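Local coordinates for protein PcyX_EBK42635 (Marine metagenome, PDB 5OWG) that probably reduces a linear tetrapyrrole by four electrons to phycoerythrobilin, drawing the electrons from ferredoxin, as a bilin reductase of the oceanic-phage type, at residues N163-C166 against T167-V170; T21-V24 against L25-L29; P35-E38 against R39-N42; L80-M83 against L84-G88; E221-K224 against L225-D229. All coordinates share one frame; numbering follows the deposited sequence.

Contact 1: residues N163-C166 against T167-V170; sequences NKIC and TMAV
Met168 folds back over the preceding turn of helix 161-179 and lies against Lys164 and Ile165, an example of side chains one turn apart packing on their own backbone. The tight part is where the thioether meets the main chain. Chi2 of 142° is well away from a staggered value, and it carries SD to 3.1 Å from Lys164 O, close enough that the fine detail is doubtful. The same oxygen accepts the backbone bond from Met168 N at 2.8 Å. Further out the packing is looser: Ile165 CD1 comes to 4.2 Å from Met168 SD, the two side chains crossing obliquely, and Lys164 CB lies equally far from that sulfur. Lys164 and Met168 are themselves exposed, as is Thr167, whose CB rests 3.5 Å from Asn163 O. Regular bonds complete the turn, with Ala169 N reaching Ile165 O at 2.9 Å and Val170 N reaching Cys166 O. The other side of the helix is buried: Cys166 and Ala169 lean on Trp17 of helix 14-28, while Ile165 and Ala169 meet Phe93 of strand 90-96. Across this turn the side-chain contacts are mainly van der Waals: the backbone bonds settle the polar groups of the main chain, Met168 and Ile165 add loose apolar contact on the outside, and Trp17 and Phe93 meet the helix on its inner side.

Contact 2: residues T21-V24 against L25-L29; sequences TIEV and LNNNL
Hydrogen bonds carry most of the meeting between Val24 and Asn28, and the carbonyl of Val24 is their focus. Asn28 ND2 donates to Val24 O at 3.1 Å, with the acceptor close to the plane of the amide and an N-H...O angle of 162°; the two side chains run alongside each other, pointing the same way. Asn27 N and Asn28 N add weak bonds to that oxygen. Earlier in the helix the pattern is regular, Asn26 N binding Ile22 O at 2.9 Å and Leu25 N binding Thr21 O. Leu29 N then bonds to Leu25 O.

Van der Waals contacts form the second group. Ile22 CG2, anti to its own nitrogen, lies 3.4 Å from Asn26 ND2, next to an amide whose OD1 accepts from Trp52 NE1 of strand 47-53. Thr21 CG2 and Leu25 CD1 touch more loosely, at 4.1 Å, on the buried side where Leu25 meets Trp52.

Electrostatics make up the third. Glu23 OE2 and Asn27 OD1 are 3.5 Å apart, two acceptors whose carboxylate and amide planes are turned 65° from each other, a pairing that would be mildly unfavourable, probably eased by the exposure of both residues. Where the backbone bonds weaken, the amide of Asn28 supplies a straighter one, which implies that a side chain does part of the work of the helix backbone as the chain nears strand 30-32.

Contact 3: residues P35-E38 against R39-N42; sequences PGME and RFNN
A short 3-10 turn in the loop between strands 30-32 and 47-53 folds Gly36 and Met37 against Arg39 and Phe40. Gly36 O accepts two bonds: one from Arg39 N, from above the carbonyl plane, and a shorter one of 2.8 Å from Arg39 NE, which lies in that plane on a lone pair. The oxygen sits at the edge of the guanidinium, near its plane, which the bend at chi3 (-63°) makes possible. One step on, Phe40 N donates to Met37 O, also at 2.8 Å, and Asn41 ND2 makes a weak bond to the same oxygen. Met37 SD approaches Phe40 at the edge of its ring, 5.5 Å from the centroid, with CD2 the nearest ring atom at 4.1 Å. Glu38 OE2 stays 4.3 Å from Arg39 NE, at most a diffuse attraction of charges, with no N-H directed at it. Outside the turn, Arg39 NH2 bonds to Asn230 OD1, Asn41 OD1 accepts from Asn49 N, and the Phe40 ring meets Phe226 of helix 220-229 edge-to-face. Two successive backbone bonds from residue i+3 to residue i define a short 3-10 turn; here a Met-aromatic contact and an arginine bond to the first carbonyl are added to it.

Contact 4: residues L80-M83 against L84-G88; sequences LFPM and LTNGG
Asn86 turns back on Pro82 because its CG lies anti to the backbone N (chi1 -172°), which sends the amide toward the proline ring across the bend in the chain. Met83 has the same first torsion, -163°, but its chain then bends twice and leads away from the turn after CG passes the next peptide nitrogen, Leu84 N. The amide of Asn86 rests against one corner of the proline: ND2 is 3.8 Å from Pro82 CB and Asn86 CG 3.9 Å from that same atom. Pro82 CG meets Gly88 O, again at 3.8 Å, so the ring touches the returning chain at two points, both van der Waals contacts. Nearer the tip of the bend, Asn86 N donates to Met83 O at 3.0 Å, the donor standing above the carbonyl plane and not on a lone pair. Asn86 CB also lies 3.3 Å from Met83 O. The other polar atom of the amide, OD1, accepts from Gly88 N; the modelled separation of 2.5 Å is very short, so the exact length of that bond is doubtful. Around the turn, Pro82 and Asn86 pack on Ile180, Leu84 meets Met189 and Ile193 of helix 189-204, and Pro82 O accepts from Gln196 NE2. The strand behind it is paired with the next one, Leu80 bonding through its backbone with Tyr91. A type I turn from Met83 to Asn86 passing straight into an Asx turn at Asn86 belongs to the loop that joins antiparallel neighbours, here strands 73-82 and 90-96 of the central sheet.

Contact 5: residues E221-K224 against L225-D229; sequences EDIK and LFCSD
Local packing along one helix, residue to residue one turn on, describes Ile223 with Cys227 and Lys224 with Ser228 in helix 220-229, the last helix of the modelled chain. Its buried side carries the sulfur: Cys227 SG lies 4.0 Å from Ile223 CG2 and 3.3 Å from Ile223 O, the carbonyl that also accepts the backbone bond of Cys227 N. Met213 of helix 210-215 packs on this side, touching Ile223, Phe226 and Cys227. Beside it, Phe226 N bonds to Asp222 O at 2.6 Å, and Phe226 CB lies 3.2 Å from the same oxygen.

The exposed side is polar. Ser228 OG, placed between the backbone N and the carbonyl carbon by chi1 of 63°, is 2.8 Å from Lys224 O and equally far from Asp229 OD1, and its one proton could serve either acceptor. Ser228 N adds a weak bond to Lys224 O. The end of the lysine reaches forward to the serine, with NZ 3.6 Å from Ser228 CB, yet 6.4 Å from Asp229 OD1, where its charge may still be felt at long range. Near the close of the helix, then, a hydroxyl lies within hydrogen-bonding distance of a carbonyl that the backbone binds only weakly; its proton is probably shared between, or alternates over, two acceptors at this polar end, beside a buried, apolar face.

In the fold
Each of the five contacts is local, and none is wholly core: contacts 1, 2 and 5 pair a buried helix face with an exposed one, while the touching residues of contact 4 include none that is fully exposed. Contacts 1 and 2 lie on neighbouring helices, 161-179 and 14-28, and touch through Val170 CG2 and Thr21 OG1. Contacts 3 and 5 form the second pair, across the centre of the chain from contact 1: the loop with Arg39 and Phe40 packs on helix 220-229. Contact 4 touches none of the others. Regular helical bonding dominates contacts 1 and 5, an asparagine amide reinforces it in contact 2, and in contacts 3 and 4 the backbone bonds of the turns come from above the carbonyl plane.

Contact 1: residues N163-C166 against T167-V170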
loop_
_atom_site.group_PDB
_atom_site.type_symbol
_atom_site.label_atom_id
_atom_site.label_comp_id
_atom_site.label_asym_id
_atom_site.label_seq_id
_atom_site.Cartn_x
_atom_site.Cartn_y
_atom_site.Cartn_z
ATOM N N ASN A 163 -5.681 17.896 4.518
ATOM C CA ASN A 163 -4.817 18.004 5.690
ATOM C C ASN A 163 -5.116 16.900 6.697
ATOM O O ASN A 163 -4.204 16.208 7.163
ATOM C CB ASN A 163 -4.985 19.381 6.338
ATOM C CG ASN A 163 -4.417 20.502 5.489
ATOM O OD1 ASN A 163 -4.188 20.335 4.291
ATOM N ND2 ASN A 163 -4.191 21.656 6.109
ATOM N N LYS A 164 -6.392 16.719 7.044
ATOM C CA LYS A 164 -6.749 15.734 8.060
ATOM C C LYS A 164 -6.510 14.314 7.556
ATOM O O LYS A 164 -5.932 13.483 8.267
ATOM C CB LYS A 164 -8.210 15.914 8.483
ATOM C CG LYS A 164 -8.667 17.365 8.662
ATOM C CD LYS A 164 -7.727 18.194 9.531
ATOM C CE LYS A 164 -7.769 17.775 10.992
ATOM N NZ LYS A 164 -9.094 18.035 11.624
ATOM N N ILE A 165 -6.952 14.018 6.331
ATOM C CA ILE A 165 -6.822 12.664 5.789
ATOM C C ILE A 165 -5.367 12.217 5.819
ATOM O O ILE A 165 -5.050 11.096 6.236
ATOM C CB ILE A 165 -7.411 12.600 4.366
ATOM C CG1 ILE A 165 -8.868 12.135 4.413
ATOM C CG2 ILE A 165 -6.613 11.656 3.462
ATOM C CD1 ILE A 165 -9.767 12.987 5.281
ATOM N N CYS A 166 -4.459 13.085 5.372
ATOM C CA CYS A 166 -3.045 12.728 5.348
ATOM C C CYS A 166 -2.504 12.534 6.759
ATOM O O CYS A 166 -1.786 11.565 7.033
ATOM C CB CYS A 166 -2.252 13.802 4.604
ATOM S SG CYS A 166 -2.514 13.814 2.812
ATOM N N THR A 167 -2.836 13.451 7.671
ATOM C CA THR A 167 -2.411 13.308 9.061
ATOM C C THR A 167 -2.911 11.996 9.655
ATOM O O THR A 167 -2.164 11.294 10.346
ATOM C CB THR A 167 -2.902 14.508 9.877
ATOM O OG1 THR A 167 -1.936 15.564 9.796
ATOM C CG2 THR A 167 -3.137 14.147 11.348
ATOM N N MET A 168 -4.173 11.649 9.398
ATOM C CA MET A 168 -4.706 10.373 9.862
ATOM C C MET A 168 -3.902 9.211 9.294
ATOM O O MET A 168 -3.380 8.372 10.037
ATOM C CB MET A 168 -6.173 10.241 9.457
ATOM C CG MET A 168 -7.130 11.190 10.157
ATOM S SD MET A 168 -8.418 11.781 9.039
ATOM C CE MET A 168 -9.007 10.233 8.346
ATOM N N ALA A 169 -3.801 9.146 7.964
ATOM C CA ALA A 169 -3.097 8.044 7.320
ATOM C C ALA A 169 -1.692 7.886 7.881
ATOM O O ALA A 169 -1.239 6.766 8.139
ATOM C CB ALA A 169 -3.051 8.276 5.809
ATOM N N VAL A 170 -0.990 9.002 8.083
ATOM C CA VAL A 170 0.354 8.943 8.646
ATOM C C VAL A 170 0.302 8.439 10.082
ATOM O O VAL A 170 1.128 7.617 10.496
ATOM C CB VAL A 170 1.030 10.326 8.539
ATOM C CG1 VAL A 170 1.971 10.596 9.716
ATOM C CG2 VAL A 170 1.793 10.432 7.224
#

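Contact 2: residues T21-V24 against L25-L29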
loop_
_atom_site.group_PDB
_atom_site.type_symbol
_atom_site.label_atom_id
_atom_site.label_comp_id
_atom_site.label_asym_id
_atom_site.label_seq_id
_atom_site.Cartn_x
_atom_site.Cartn_y
_atom_site.Cartn_z
ATOM N N THR A 21 5.462 9.334 5.345
ATOM C CA THR A 21 5.204 7.904 5.208
ATOM C C THR A 21 6.505 7.118 5.100
ATOM O O THR A 21 6.659 6.066 5.732
ATOM C CB THR A 21 4.315 7.652 3.985
ATOM O OG1 THR A 21 2.963 8.014 4.293
ATOM C CG2 THR A 21 4.357 6.183 3.545
ATOM N N ILE A 22 7.454 7.608 4.299
ATOM C CA ILE A 22 8.711 6.892 4.110
ATOM C C ILE A 22 9.525 6.893 5.398
ATOM O O ILE A 22 10.222 5.920 5.708
ATOM C CB ILE A 22 9.500 7.502 2.938
ATOM C CG1 ILE A 22 8.728 7.311 1.631
ATOM C CG2 ILE A 22 10.878 6.858 2.820
ATOM C CD1 ILE A 22 9.263 8.119 0.469
ATOM N N GLU A 23 9.459 7.985 6.165
ATOM C CA GLU A 23 10.184 8.037 7.430
ATOM C C GLU A 23 9.682 6.970 8.394
ATOM O O GLU A 23 10.478 6.298 9.058
ATOM C CB GLU A 23 10.051 9.426 8.053
ATOM C CG GLU A 23 10.871 9.629 9.325
ATOM C CD GLU A 23 12.364 9.506 9.090
ATOM O OE1 GLU A 23 12.782 9.469 7.914
ATOM O OE2 GLU A 23 13.123 9.447 10.081
ATOM N N VAL A 24 8.362 6.798 8.482
ATOM C CA VAL A 24 7.800 5.788 9.375
ATOM C C VAL A 24 8.268 4.399 8.960
ATOM O O VAL A 24 8.708 3.597 9.794
ATOM C CB VAL A 24 6.263 5.885 9.393
ATOM C CG1 VAL A 24 5.651 4.743 10.200
ATOM C CG2 VAL A 24 5.827 7.226 9.968
ATOM N N LEU A 25 8.187 4.093 7.663
ATOM C CA LEU A 25 8.563 2.761 7.198
ATOM C C LEU A 25 10.044 2.490 7.437
ATOM O O LEU A 25 10.428 1.365 7.776
ATOM C CB LEU A 25 8.215 2.602 5.716
ATOM C CG LEU A 25 6.723 2.653 5.365
ATOM C CD1 LEU A 25 6.528 2.741 3.862
ATOM C CD2 LEU A 25 5.993 1.439 5.915
ATOM N N ASN A 26 10.891 3.508 7.269
ATOM C CA ASN A 26 12.318 3.327 7.521
ATOM C C ASN A 26 12.613 3.118 9.001
ATOM O O ASN A 26 13.607 2.468 9.346
ATOM C CB ASN A 26 13.104 4.531 6.999
ATOM C CG ASN A 26 13.175 4.570 5.484
ATOM O OD1 ASN A 26 13.123 3.535 4.821
ATOM N ND2 ASN A 26 13.302 5.768 4.929
ATOM N N ASN A 27 11.770 3.652 9.887
ATOM C CA ASN A 27 12.018 3.573 11.321
ATOM C C ASN A 27 11.536 2.272 11.951
ATOM O O ASN A 27 11.920 1.982 13.090
ATOM C CB ASN A 27 11.347 4.748 12.039
ATOM C CG ASN A 27 12.219 5.988 12.076
ATOM O OD1 ASN A 27 13.103 6.170 11.239
ATOM N ND2 ASN A 27 11.975 6.846 13.060
ATOM N N ASN A 28 10.710 1.495 11.258
ATOM C CA ASN A 28 10.137 0.274 11.814
ATOM C C ASN A 28 10.438 -0.962 10.984
ATOM O O ASN A 28 10.684 -2.033 11.547
ATOM C CB ASN A 28 8.615 0.424 11.953
ATOM C CG ASN A 28 8.221 1.422 13.023
ATOM O OD1 ASN A 28 7.824 1.043 14.124
ATOM N ND2 ASN A 28 8.329 2.706 12.701
ATOM N N LEU A 29 10.426 -0.843 9.664
ATOM C CA LEU A 29 10.647 -1.960 8.759
ATOM C C LEU A 29 12.019 -1.829 8.107
ATOM O O LEU A 29 12.774 -0.887 8.366
ATOM C CB LEU A 29 9.541 -2.015 7.702
ATOM C CG LEU A 29 8.110 -1.999 8.236
ATOM C CD1 LEU A 29 7.121 -1.759 7.114
ATOM C CD2 LEU A 29 7.808 -3.298 8.940
#

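Contact 3: residues P35-E38 against R39-N42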
loop_
_atom_site.group_PDB
_atom_site.type_symbol
_atom_site.label_atom_id
_atom_site.label_comp_id
_atom_site.label_asym_id
_atom_site.label_seq_id
_atom_site.Cartn_x
_atom_site.Cartn_y
_atom_site.Cartn_z
ATOM N N PRO A 35 11.626 -9.212 -6.169
ATOM C CA PRO A 35 11.856 -9.658 -7.549
ATOM C C PRO A 35 10.785 -9.134 -8.497
ATOM O O PRO A 35 9.586 -9.240 -8.228
ATOM C CB PRO A 35 11.813 -11.186 -7.437
ATOM C CG PRO A 35 12.164 -11.476 -6.031
ATOM C CD PRO A 35 11.619 -10.341 -5.221
ATOM N N GLY A 36 11.229 -8.569 -9.620
ATOM C CA GLY A 36 10.350 -8.058 -10.644
ATOM C C GLY A 36 10.082 -6.567 -10.557
ATOM O O GLY A 36 9.765 -5.944 -11.578
ATOM N N MET A 37 10.204 -5.979 -9.364
ATOM C CA MET A 37 9.845 -4.578 -9.186
ATOM C C MET A 37 10.795 -3.634 -9.910
ATOM O O MET A 37 10.408 -2.498 -10.204
ATOM C CB MET A 37 9.813 -4.224 -7.698
ATOM C CG MET A 37 9.060 -2.936 -7.396
ATOM S SD MET A 37 7.280 -3.125 -7.597
ATOM C CE MET A 37 6.875 -4.132 -6.169
ATOM N N GLU A 38 12.024 -4.069 -10.203
ATOM C CA GLU A 38 12.949 -3.207 -10.931
ATOM C C GLU A 38 12.370 -2.754 -12.262
ATOM O O GLU A 38 12.812 -1.736 -12.806
ATOM C CB GLU A 38 14.287 -3.923 -11.153
ATOM C CG GLU A 38 14.271 -5.030 -12.206
ATOM C CD GLU A 38 13.441 -6.230 -11.793
ATOM O OE1 GLU A 38 13.229 -6.419 -10.577
ATOM O OE2 GLU A 38 13.001 -6.987 -12.684
ATOM N N ARG A 39 11.390 -3.485 -12.798
ATOM C CA ARG A 39 10.747 -3.103 -14.047
ATOM C C ARG A 39 9.792 -1.929 -13.879
ATOM O O ARG A 39 9.248 -1.450 -14.879
ATOM C CB ARG A 39 9.978 -4.292 -14.627
ATOM C CG ARG A 39 10.792 -5.569 -14.757
ATOM C CD ARG A 39 9.899 -6.755 -15.079
ATOM N NE ARG A 39 8.944 -7.033 -14.008
ATOM C CZ ARG A 39 7.939 -7.898 -14.102
ATOM N NH1 ARG A 39 7.742 -8.579 -15.224
ATOM N NH2 ARG A 39 7.123 -8.082 -13.072
ATOM N N PHE A 40 9.566 -1.460 -12.646
ATOM C CA PHE A 40 8.568 -0.429 -12.388
ATOM C C PHE A 40 9.123 0.723 -11.557
ATOM O O PHE A 40 8.349 1.459 -10.934
ATOM C CB PHE A 40 7.345 -1.039 -11.701
ATOM C CG PHE A 40 6.858 -2.297 -12.356
ATOM C CD1 PHE A 40 6.433 -2.283 -13.675
ATOM C CD2 PHE A 40 6.828 -3.493 -11.660
ATOM C CE1 PHE A 40 5.987 -3.438 -14.287
ATOM C CE2 PHE A 40 6.381 -4.654 -12.267
ATOM C CZ PHE A 40 5.961 -4.626 -13.581
ATOM N N ASN A 41 10.441 0.887 -11.523
ATOM C CA ASN A 41 11.083 2.089 -10.998
ATOM C C ASN A 41 11.726 2.788 -12.193
ATOM O O ASN A 41 12.909 2.596 -12.484
ATOM C CB ASN A 41 12.106 1.759 -9.914
ATOM C CG ASN A 41 11.458 1.440 -8.577
ATOM O OD1 ASN A 41 11.045 2.339 -7.844
ATOM N ND2 ASN A 41 11.371 0.157 -8.252
ATOM N N ASN A 42 10.931 3.597 -12.890
ATOM C CA ASN A 42 11.349 4.251 -14.127
ATOM C C ASN A 42 11.292 5.756 -13.906
ATOM O O ASN A 42 10.209 6.320 -13.720
ATOM C CB ASN A 42 10.454 3.825 -15.292
ATOM C CG ASN A 42 11.025 4.209 -16.643
ATOM O OD1 ASN A 42 11.550 5.308 -16.820
ATOM N ND2 ASN A 42 10.928 3.296 -17.608
#

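Contact 4: residues L80-M83 against L84-G88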
loop_
_atom_site.group_PDB
_atom_site.type_symbol
_atom_site.label_atom_id
_atom_site.label_comp_id
_atom_site.label_asym_id
_atom_site.label_seq_id
_atom_site.Cartn_x
_atom_site.Cartn_y
_atom_site.Cartn_z
ATOM N N LEU A 80 -0.114 -2.798 3.313
ATOM C CA LEU A 80 0.661 -3.594 4.259
ATOM C C LEU A 80 -0.052 -4.913 4.511
ATOM O O LEU A 80 -1.204 -4.923 4.958
ATOM C CB LEU A 80 0.863 -2.848 5.583
ATOM C CG LEU A 80 2.122 -1.991 5.735
ATOM C CD1 LEU A 80 2.033 -0.716 4.911
ATOM C CD2 LEU A 80 2.374 -1.664 7.203
ATOM N N PHE A 81 0.637 -6.026 4.231
ATOM C CA PHE A 81 0.145 -7.358 4.565
ATOM C C PHE A 81 0.867 -7.881 5.800
ATOM O O PHE A 81 2.106 -7.863 5.829
ATOM C CB PHE A 81 0.366 -8.323 3.403
ATOM C CG PHE A 81 -0.606 -8.156 2.269
ATOM C CD1 PHE A 81 -1.868 -8.722 2.333
ATOM C CD2 PHE A 81 -0.247 -7.457 1.130
ATOM C CE1 PHE A 81 -2.761 -8.580 1.288
ATOM C CE2 PHE A 81 -1.136 -7.313 0.080
ATOM C CZ PHE A 81 -2.394 -7.874 0.159
ATOM N N PRO A 82 0.169 -8.354 6.832
ATOM C CA PRO A 82 0.865 -8.947 7.981
ATOM C C PRO A 82 1.436 -10.318 7.641
ATOM O O PRO A 82 1.190 -10.885 6.575
ATOM C CB PRO A 82 -0.226 -9.043 9.051
ATOM C CG PRO A 82 -1.500 -9.094 8.285
ATOM C CD PRO A 82 -1.281 -8.239 7.073
ATOM N N MET A 83 2.216 -10.854 8.579
ATOM C CA MET A 83 2.843 -12.154 8.390
ATOM C C MET A 83 1.798 -13.267 8.501
ATOM O O MET A 83 0.660 -13.056 8.936
ATOM C CB MET A 83 3.974 -12.348 9.406
ATOM C CG MET A 83 4.967 -13.465 9.081
ATOM S SD MET A 83 5.717 -13.311 7.447
ATOM C CE MET A 83 6.630 -11.785 7.641
ATOM N N LEU A 84 2.207 -14.476 8.109
ATOM C CA LEU A 84 1.280 -15.552 7.777
ATOM C C LEU A 84 0.687 -16.282 8.980
ATOM O O LEU A 84 -0.247 -17.068 8.787
ATOM C CB LEU A 84 1.983 -16.560 6.862
ATOM C CG LEU A 84 2.486 -15.983 5.533
ATOM C CD1 LEU A 84 3.255 -17.032 4.747
ATOM C CD2 LEU A 84 1.342 -15.428 4.691
ATOM N N THR A 85 1.184 -16.078 10.201
ATOM C CA THR A 85 0.469 -16.554 11.382
ATOM C C THR A 85 -0.410 -15.474 11.997
ATOM O O THR A 85 -1.113 -15.744 12.976
ATOM C CB THR A 85 1.433 -17.086 12.453
ATOM O OG1 THR A 85 2.309 -16.040 12.892
ATOM C CG2 THR A 85 2.253 -18.256 11.927
ATOM N N ASN A 86 -0.383 -14.266 11.448
ATOM C CA ASN A 86 -1.214 -13.171 11.920
ATOM C C ASN A 86 -2.530 -13.152 11.154
ATOM O O ASN A 86 -2.585 -13.467 9.962
ATOM C CB ASN A 86 -0.483 -11.839 11.749
ATOM C CG ASN A 86 -1.207 -10.681 12.405
ATOM O OD1 ASN A 86 -2.430 -10.692 12.547
ATOM N ND2 ASN A 86 -0.448 -9.669 12.807
ATOM N N GLY A 87 -3.596 -12.779 11.857
ATOM C CA GLY A 87 -4.915 -12.711 11.260
ATOM C C GLY A 87 -5.434 -11.292 11.182
ATOM O O GLY A 87 -6.640 -11.070 11.038
ATOM N N GLY A 88 -4.530 -10.320 11.267
ATOM C CA GLY A 88 -4.911 -8.930 11.324
ATOM C C GLY A 88 -5.389 -8.387 9.994
ATOM O O GLY A 88 -5.287 -9.041 8.951
#

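Contact 5: residues E221-K224 against L225-D229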
loop_
_atom_site.group_PDB
_atom_site.type_symbol
_atom_site.label_atom_id
_atom_site.label_comp_id
_atom_site.label_asym_id
_atom_site.label_seq_id
_atom_site.Cartn_x
_atom_site.Cartn_y
_atom_site.Cartn_z
ATOM N N GLU A 221 1.499 -2.529 -21.378
ATOM C CA GLU A 221 2.195 -3.769 -21.050
ATOM C C GLU A 221 2.685 -3.756 -19.607
ATOM O O GLU A 221 2.520 -4.740 -18.876
ATOM C CB GLU A 221 3.358 -4.003 -22.021
ATOM C CG GLU A 221 4.336 -2.843 -22.192
ATOM C CD GLU A 221 3.898 -1.852 -23.254
ATOM O OE1 GLU A 221 2.708 -1.873 -23.635
ATOM O OE2 GLU A 221 4.742 -1.052 -23.713
ATOM N N ASP A 222 3.286 -2.646 -19.174
ATOM C CA ASP A 222 3.734 -2.544 -17.789
ATOM C C ASP A 222 2.559 -2.647 -16.825
ATOM O O ASP A 222 2.669 -3.278 -15.767
ATOM C CB ASP A 222 4.488 -1.230 -17.575
ATOM C CG ASP A 222 5.785 -1.162 -18.359
ATOM O OD1 ASP A 222 6.067 -2.102 -19.130
ATOM O OD2 ASP A 222 6.521 -0.165 -18.201
ATOM N N ILE A 223 1.426 -2.035 -17.176
ATOM C CA ILE A 223 0.238 -2.090 -16.322
ATOM C C ILE A 223 -0.140 -3.540 -16.037
ATOM O O ILE A 223 -0.234 -3.962 -14.879
ATOM C CB ILE A 223 -0.926 -1.321 -16.972
ATOM C CG1 ILE A 223 -0.647 0.183 -16.940
ATOM C CG2 ILE A 223 -2.242 -1.612 -16.255
ATOM C CD1 ILE A 223 -1.566 1.007 -17.821
ATOM N N LYS A 224 -0.364 -4.324 -17.096
ATOM C CA LYS A 224 -0.730 -5.725 -16.902
ATOM C C LYS A 224 0.380 -6.492 -16.193
ATOM O O LYS A 224 0.101 -7.405 -15.407
ATOM C CB LYS A 224 -1.063 -6.375 -18.247
ATOM C CG LYS A 224 -1.118 -7.902 -18.217
ATOM C CD LYS A 224 -2.123 -8.442 -17.211
ATOM C CE LYS A 224 -1.891 -9.927 -16.961
ATOM N NZ LYS A 224 -2.810 -10.491 -15.933
ATOM N N LEU A 225 1.637 -6.138 -16.461
ATOM C CA LEU A 225 2.759 -6.752 -15.757
ATOM C C LEU A 225 2.728 -6.400 -14.272
ATOM O O LEU A 225 2.829 -7.281 -13.408
ATOM C CB LEU A 225 4.070 -6.292 -16.394
ATOM C CG LEU A 225 5.187 -7.297 -16.676
ATOM C CD1 LEU A 225 4.707 -8.472 -17.502
ATOM C CD2 LEU A 225 6.310 -6.580 -17.406
ATOM N N PHE A 226 2.581 -5.110 -13.961
ATOM C CA PHE A 226 2.602 -4.649 -12.574
ATOM C C PHE A 226 1.390 -5.157 -11.796
ATOM O O PHE A 226 1.526 -5.665 -10.677
ATOM C CB PHE A 226 2.659 -3.120 -12.559
ATOM C CG PHE A 226 2.593 -2.514 -11.189
ATOM C CD1 PHE A 226 3.719 -2.458 -10.385
ATOM C CD2 PHE A 226 1.410 -1.972 -10.715
ATOM C CE1 PHE A 226 3.661 -1.888 -9.127
ATOM C CE2 PHE A 226 1.347 -1.400 -9.460
ATOM C CZ PHE A 226 2.473 -1.358 -8.664
ATOM N N CYS A 227 0.192 -5.025 -12.372
ATOM C CA CYS A 227 -1.026 -5.372 -11.645
ATOM C C CYS A 227 -1.075 -6.848 -11.267
ATOM O O CYS A 227 -1.709 -7.210 -10.269
ATOM C CB CYS A 227 -2.255 -5.005 -12.480
ATOM S SG CYS A 227 -2.569 -3.231 -12.596
ATOM N N SER A 228 -0.420 -7.713 -12.041
ATOM C CA SER A 228 -0.532 -9.151 -11.829
ATOM C C SER A 228 0.580 -9.727 -10.963
ATOM O O SER A 228 0.358 -10.732 -10.279
ATOM C CB SER A 228 -0.538 -9.878 -13.179
ATOM O OG SER A 228 0.681 -9.680 -13.872
ATOM N N ASP A 229 1.770 -9.122 -10.968
ATOM C CA ASP A 229 2.945 -9.727 -10.356
ATOM C C ASP A 229 3.528 -8.948 -9.186
ATOM O O ASP A 229 4.158 -9.564 -8.321
ATOM C CB ASP A 229 4.054 -9.907 -11.405
ATOM C CG ASP A 229 3.621 -10.774 -12.564
ATOM O OD1 ASP A 229 2.492 -11.308 -12.526
ATOM O OD2 ASP A 229 4.411 -10.922 -13.518
#